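Local coordinates for protein escJ (PDB 1YJ7) that probably forms part of the ring-shaped membrane platform on which the type III secretion system of enteropathogenic Escherichia coli is assembled, at residues 121-129 with 143-154. The protein carries 3 engineered substitutions. Numbering follows the deposited sequence.
Sequences PSSAAVLVI and IKNLVKNSVDDL
Leu154 lays its CD1 methyl over the backbone at the start of the strand, 3.5 Å from Ser123 CA, where the chain leaving helix 140-150 turns back toward the sheet. The contact packs the first strand of a beta-alpha-beta unit, completed by the parallel strand 159-165, against its helix and the loop that follows. The packing is tightest here: with CG anti to its backbone N (chi1 -175°), Leu154 spreads its two branches, CD1 over the chain and CD2 4.1 Å from Ala124 CB. A small side chain suits Ala124, because that same CB also meets Val147 CG1. Farther along, the beta-branched Val126 and Val147 pass alongside each other, pointing opposite ways, their CG2 methyls 4.1 Å apart; Val147 also packs on Ile95 and Val126 on Leu99, both of helix 80-99. The fit slackens toward Ile143, whose CG2 stays 4.4 Å from Val126 CG1. At the other end, Pro121, Asp152 and Asp153 lie on the solvent-exposed side, where the carboxylates can stay hydrated. Buried Ser122 closes that edge with two bonds: its N reaches Asp153 O at 3.2 Å, and its hydroxyl OG donates to Asp152 O at 2.9 Å, meeting that carbonyl nearly end-on at 162°.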
ATOM      1  N   PRO D 121     -29.121 -22.390   0.505  1.00 34.67           N
ATOM      2  CA  PRO D 121     -28.781 -22.978   1.811  1.00 34.01           C
ATOM      3  C   PRO D 121     -27.848 -22.089   2.628  1.00 32.68           C
ATOM      4  O   PRO D 121     -26.705 -21.873   2.220  1.00 34.63           O
ATOM      5  CB  PRO D 121     -28.059 -24.275   1.428  1.00 34.42           C
ATOM      6  CG  PRO D 121     -27.472 -24.012   0.035  1.00 35.02           C
ATOM      7  CD  PRO D 121     -28.161 -22.794  -0.538  1.00 34.82           C
ATOM      8  N   SER D 122     -28.321 -21.606   3.773  1.00 30.67           N
ATOM      9  CA  SER D 122     -27.535 -20.724   4.614  1.00 27.84           C
ATOM     10  C   SER D 122     -26.264 -21.408   5.188  1.00 24.68           C
ATOM     11  O   SER D 122     -26.101 -22.632   5.178  1.00 23.87           O
ATOM     12  CB  SER D 122     -28.406 -20.148   5.744  1.00 28.45           C
ATOM     13  OG  SER D 122     -29.507 -19.365   5.251  1.00 30.28           O
ATOM     14  N   SER D 123     -25.350 -20.589   5.683  1.00 21.61           N
ATOM     15  CA  SER D 123     -24.246 -21.089   6.485  1.00 19.12           C
ATOM     16  C   SER D 123     -23.895 -20.018   7.521  1.00 17.31           C
ATOM     17  O   SER D 123     -24.339 -18.882   7.426  1.00 15.56           O
ATOM     18  CB  SER D 123     -23.040 -21.418   5.599  1.00 19.43           C
ATOM     19  OG  SER D 123     -22.538 -20.245   5.003  1.00 19.11           O
ATOM     20  N   ALA D 124     -23.123 -20.401   8.522  1.00 16.41           N
ATOM     21  CA  ALA D 124     -22.744 -19.465   9.575  1.00 15.44           C
ATOM     22  C   ALA D 124     -21.378 -19.802  10.117  1.00 13.71           C
ATOM     23  O   ALA D 124     -21.051 -20.956  10.279  1.00 14.21           O
ATOM     24  CB  ALA D 124     -23.745 -19.510  10.705  1.00 16.15           C
ATOM     25  N   ALA D 125     -20.597 -18.767  10.398  1.00 12.80           N
ATOM     26  CA  ALA D 125     -19.302 -18.894  11.069  1.00 12.48           C
ATOM     27  C   ALA D 125     -19.427 -18.276  12.444  1.00 11.69           C
ATOM     28  O   ALA D 125     -19.889 -17.159  12.558  1.00 11.73           O
ATOM     29  CB  ALA D 125     -18.260 -18.153  10.278  1.00 12.87           C
ATOM     30  N   VAL D 126     -18.990 -19.004  13.464  1.00 11.45           N
ATOM     31  CA  VAL D 126     -19.130 -18.594  14.858  1.00 12.32           C
ATOM     32  C   VAL D 126     -17.803 -18.774  15.563  1.00 12.03           C
ATOM     33  O   VAL D 126     -17.282 -19.895  15.640  1.00 12.36           O
ATOM     34  CB  VAL D 126     -20.194 -19.431  15.568  1.00 11.86           C
ATOM     35  CG1 VAL D 126     -20.365 -18.957  17.017  1.00 12.82           C
ATOM     36  CG2 VAL D 126     -21.498 -19.352  14.818  1.00 13.66           C
ATOM     37  N   LEU D 127     -17.250 -17.670  16.062  1.00 12.25           N
ATOM     38  CA  LEU D 127     -16.028 -17.690  16.865  1.00 11.42           C
ATOM     39  C   LEU D 127     -16.391 -17.274  18.286  1.00 12.17           C
ATOM     40  O   LEU D 127     -17.041 -16.234  18.506  1.00 12.59           O
ATOM     41  CB  LEU D 127     -14.998 -16.730  16.301  1.00 11.61           C
ATOM     42  CG  LEU D 127     -13.698 -16.585  17.104  1.00 11.62           C
ATOM     43  CD1 LEU D 127     -12.918 -17.884  17.163  1.00 13.54           C
ATOM     44  CD2 LEU D 127     -12.873 -15.471  16.515  1.00 13.62           C
ATOM     45  N   VAL D 128     -16.023 -18.115  19.241  1.00 12.05           N
ATOM     46  CA  VAL D 128     -16.306 -17.862  20.653  1.00 12.41           C
ATOM     47  C   VAL D 128     -14.999 -17.854  21.419  1.00 12.20           C
ATOM     48  O   VAL D 128     -14.192 -18.771  21.323  1.00 11.07           O
ATOM     49  CB  VAL D 128     -17.245 -18.926  21.242  1.00 12.85           C
ATOM     50  CG1 VAL D 128     -17.530 -18.667  22.739  1.00 14.69           C
ATOM     51  CG2 VAL D 128     -18.535 -19.008  20.443  1.00 13.94           C
ATOM     52  N   ILE D 129     -14.783 -16.793  22.188  1.00 11.40           N
ATOM     53  CA  ILE D 129     -13.622 -16.683  23.037  1.00 11.90           C
ATOM     54  C   ILE D 129     -14.087 -16.947  24.460  1.00 12.56           C
ATOM     55  O   ILE D 129     -15.060 -16.345  24.920  1.00 12.81           O
ATOM     56  CB  ILE D 129     -12.990 -15.268  22.975  1.00 11.82           C
ATOM     57  CG1 ILE D 129     -12.639 -14.844  21.542  1.00 13.48           C
ATOM     58  CG2 ILE D 129     -11.730 -15.232  23.861  1.00 12.36           C
ATOM     59  CD1 ILE D 129     -11.787 -15.888  20.725  1.00 14.45           C
ATOM     60  N   ILE D 143     -24.363 -24.618  21.352  1.00 13.55           N
ATOM     61  CA  ILE D 143     -24.148 -23.405  20.571  1.00 13.32           C
ATOM     62  C   ILE D 143     -24.620 -23.566  19.139  1.00 13.25           C
ATOM     63  O   ILE D 143     -25.303 -22.713  18.603  1.00 13.25           O
ATOM     64  CB  ILE D 143     -22.665 -22.983  20.645  1.00 13.52           C
ATOM     65  CG1 ILE D 143     -22.336 -22.485  22.057  1.00 13.01           C
ATOM     66  CG2 ILE D 143     -22.356 -21.927  19.588  1.00 13.35           C
ATOM     67  CD1 ILE D 143     -20.865 -22.433  22.365  1.00 15.29           C
ATOM     68  N   LYS D 144     -24.265 -24.682  18.508  1.00 13.88           N
ATOM     69  CA  LYS D 144     -24.656 -24.902  17.135  1.00 14.55           C
ATOM     70  C   LYS D 144     -26.177 -24.978  17.015  1.00 14.55           C
ATOM     71  O   LYS D 144     -26.741 -24.418  16.102  1.00 14.58           O
ATOM     72  CB  LYS D 144     -24.037 -26.183  16.604  1.00 15.41           C
ATOM     73  CG  LYS D 144     -22.599 -26.058  16.301  1.00 17.61           C
ATOM     74  CD  LYS D 144     -22.132 -27.211  15.397  1.00 22.69           C
ATOM     75  CE  LYS D 144     -20.677 -27.051  15.051  1.00 25.10           C
ATOM     76  NZ  LYS D 144     -20.112 -28.337  14.529  1.00 27.72           N
ATOM     77  N   ASN D 145     -26.824 -25.636  17.965  1.00 14.32           N
ATOM     78  CA  ASN D 145     -28.275 -25.758  17.930  1.00 15.34           C
ATOM     79  C   ASN D 145     -28.970 -24.400  18.136  1.00 14.82           C
ATOM     80  O   ASN D 145     -29.962 -24.107  17.460  1.00 15.26           O
ATOM     81  CB  ASN D 145     -28.768 -26.781  18.954  1.00 16.05           C
ATOM     82  CG  ASN D 145     -28.601 -28.223  18.486  1.00 19.79           C
ATOM     83  OD1 ASN D 145     -28.698 -28.516  17.297  1.00 24.45           O
ATOM     84  ND2 ASN D 145     -28.365 -29.131  19.434  1.00 24.32           N
ATOM     85  N   LEU D 146     -28.447 -23.565  19.033  1.00 13.39           N
ATOM     86  CA  LEU D 146     -28.957 -22.202  19.201  1.00 13.19           C
ATOM     87  C   LEU D 146     -28.823 -21.350  17.926  1.00 13.32           C
ATOM     88  O   LEU D 146     -29.771 -20.694  17.505  1.00 14.47           O
ATOM     89  CB  LEU D 146     -28.275 -21.509  20.380  1.00 13.09           C
ATOM     90  CG  LEU D 146     -28.563 -22.107  21.768  1.00 14.14           C
ATOM     91  CD1 LEU D 146     -27.568 -21.619  22.782  1.00 14.87           C
ATOM     92  CD2 LEU D 146     -29.985 -21.782  22.212  1.00 13.62           C
ATOM     93  N   VAL D 147     -27.660 -21.404  17.279  1.00 12.65           N
ATOM     94  CA  VAL D 147     -27.439 -20.681  16.045  1.00 12.63           C
ATOM     95  C   VAL D 147     -28.355 -21.216  14.942  1.00 12.52           C
ATOM     96  O   VAL D 147     -28.989 -20.440  14.246  1.00 13.84           O
ATOM     97  CB  VAL D 147     -25.957 -20.757  15.620  1.00 12.46           C
ATOM     98  CG1 VAL D 147     -25.754 -20.119  14.269  1.00 13.70           C
ATOM     99  CG2 VAL D 147     -25.083 -20.052  16.669  1.00 12.61           C
ATOM    100  N   LYS D 148     -28.444 -22.531  14.828  1.00 13.71           N
ATOM    101  CA  LYS D 148     -29.276 -23.170  13.810  1.00 14.77           C
ATOM    102  C   LYS D 148     -30.699 -22.649  13.863  1.00 15.31           C
ATOM    103  O   LYS D 148     -31.257 -22.266  12.850  1.00 16.39           O
ATOM    104  CB  LYS D 148     -29.272 -24.674  14.025  1.00 16.06           C
ATOM    105  CG  LYS D 148     -30.102 -25.465  13.001  1.00 20.84           C
ATOM    106  CD  LYS D 148     -30.416 -26.840  13.503  1.00 25.78           C
ATOM    107  CE  LYS D 148     -31.185 -27.645  12.443  1.00 29.80           C
ATOM    108  NZ  LYS D 148     -32.561 -27.135  12.273  1.00 32.79           N
ATOM    109  N   ASN D 149     -31.271 -22.620  15.061  1.00 15.35           N
ATOM    110  CA  ASN D 149     -32.684 -22.288  15.206  1.00 16.19           C
ATOM    111  C   ASN D 149     -32.971 -20.799  15.296  1.00 16.41           C
ATOM    112  O   ASN D 149     -34.135 -20.404  15.359  1.00 17.03           O
ATOM    113  CB  ASN D 149     -33.284 -23.093  16.356  1.00 16.54           C
ATOM    114  CG  ASN D 149     -33.498 -24.551  15.969  1.00 19.76           C
ATOM    115  OD1 ASN D 149     -34.069 -24.836  14.939  1.00 22.97           O
ATOM    116  ND2 ASN D 149     -32.979 -25.456  16.759  1.00 25.04           N
ATOM    117  N   SER D 150     -31.924 -19.975  15.229  1.00 16.10           N
ATOM    118  CA  SER D 150     -32.070 -18.525  15.159  1.00 16.66           C
ATOM    119  C   SER D 150     -32.280 -17.973  13.772  1.00 17.68           C
ATOM    120  O   SER D 150     -32.734 -16.846  13.646  1.00 17.49           O
ATOM    121  CB  SER D 150     -30.840 -17.816  15.745  1.00 16.37           C
ATOM    122  OG  SER D 150     -30.713 -18.083  17.121  1.00 17.94           O
ATOM    123  N   VAL D 151     -31.942 -18.761  12.749  1.00 19.00           N
ATOM    124  CA  VAL D 151     -31.642 -18.253  11.413  1.00 21.73           C
ATOM    125  C   VAL D 151     -32.384 -19.081  10.380  1.00 22.67           C
ATOM    126  O   VAL D 151     -32.399 -20.285  10.475  1.00 23.02           O
ATOM    127  CB  VAL D 151     -30.102 -18.420  11.101  1.00 21.79           C
ATOM    128  CG1 VAL D 151     -29.780 -18.176   9.617  1.00 23.39           C
ATOM    129  CG2 VAL D 151     -29.284 -17.539  11.955  1.00 23.53           C
ATOM    130  N   ASP D 152     -32.969 -18.425   9.395  1.00 24.75           N
ATOM    131  CA  ASP D 152     -33.674 -19.100   8.313  1.00 27.25           C
ATOM    132  C   ASP D 152     -32.810 -20.107   7.550  1.00 27.51           C
ATOM    133  O   ASP D 152     -31.716 -19.770   7.084  1.00 27.47           O
ATOM    134  CB  ASP D 152     -34.221 -18.035   7.352  1.00 28.28           C
ATOM    135  CG  ASP D 152     -34.887 -18.634   6.114  1.00 32.68           C
ATOM    136  OD1 ASP D 152     -35.808 -19.481   6.256  1.00 36.47           O
ATOM    137  OD2 ASP D 152     -34.538 -18.303   4.960  1.00 39.16           O
ATOM    138  N   ASP D 153     -33.312 -21.337   7.460  1.00 28.41           N
ATOM    139  CA  ASP D 153     -32.830 -22.360   6.527  1.00 28.88           C
ATOM    140  C   ASP D 153     -31.353 -22.691   6.722  1.00 28.26           C
ATOM    141  O   ASP D 153     -30.564 -22.629   5.769  1.00 28.19           O
ATOM    142  CB  ASP D 153     -33.110 -21.884   5.086  1.00 29.85           C
ATOM    143  CG  ASP D 153     -32.914 -22.985   4.029  1.00 33.68           C
ATOM    144  OD1 ASP D 153     -32.592 -22.618   2.872  1.00 40.44           O
ATOM    145  OD2 ASP D 153     -33.071 -24.213   4.232  1.00 39.17           O
ATOM    146  N   LEU D 154     -30.987 -23.013   7.964  1.00 26.44           N
ATOM    147  CA  LEU D 154     -29.616 -23.301   8.344  1.00 25.73           C
ATOM    148  C   LEU D 154     -29.527 -24.725   8.886  1.00 25.60           C
ATOM    149  O   LEU D 154     -30.296 -25.123   9.767  1.00 26.12           O
ATOM    150  CB  LEU D 154     -29.141 -22.254   9.385  1.00 25.21           C
ATOM    151  CG  LEU D 154     -27.699 -22.256   9.854  1.00 24.31           C
ATOM    152  CD1 LEU D 154     -26.740 -22.079   8.680  1.00 23.70           C
ATOM    153  CD2 LEU D 154     -27.477 -21.144  10.876  1.00 20.73           C
TER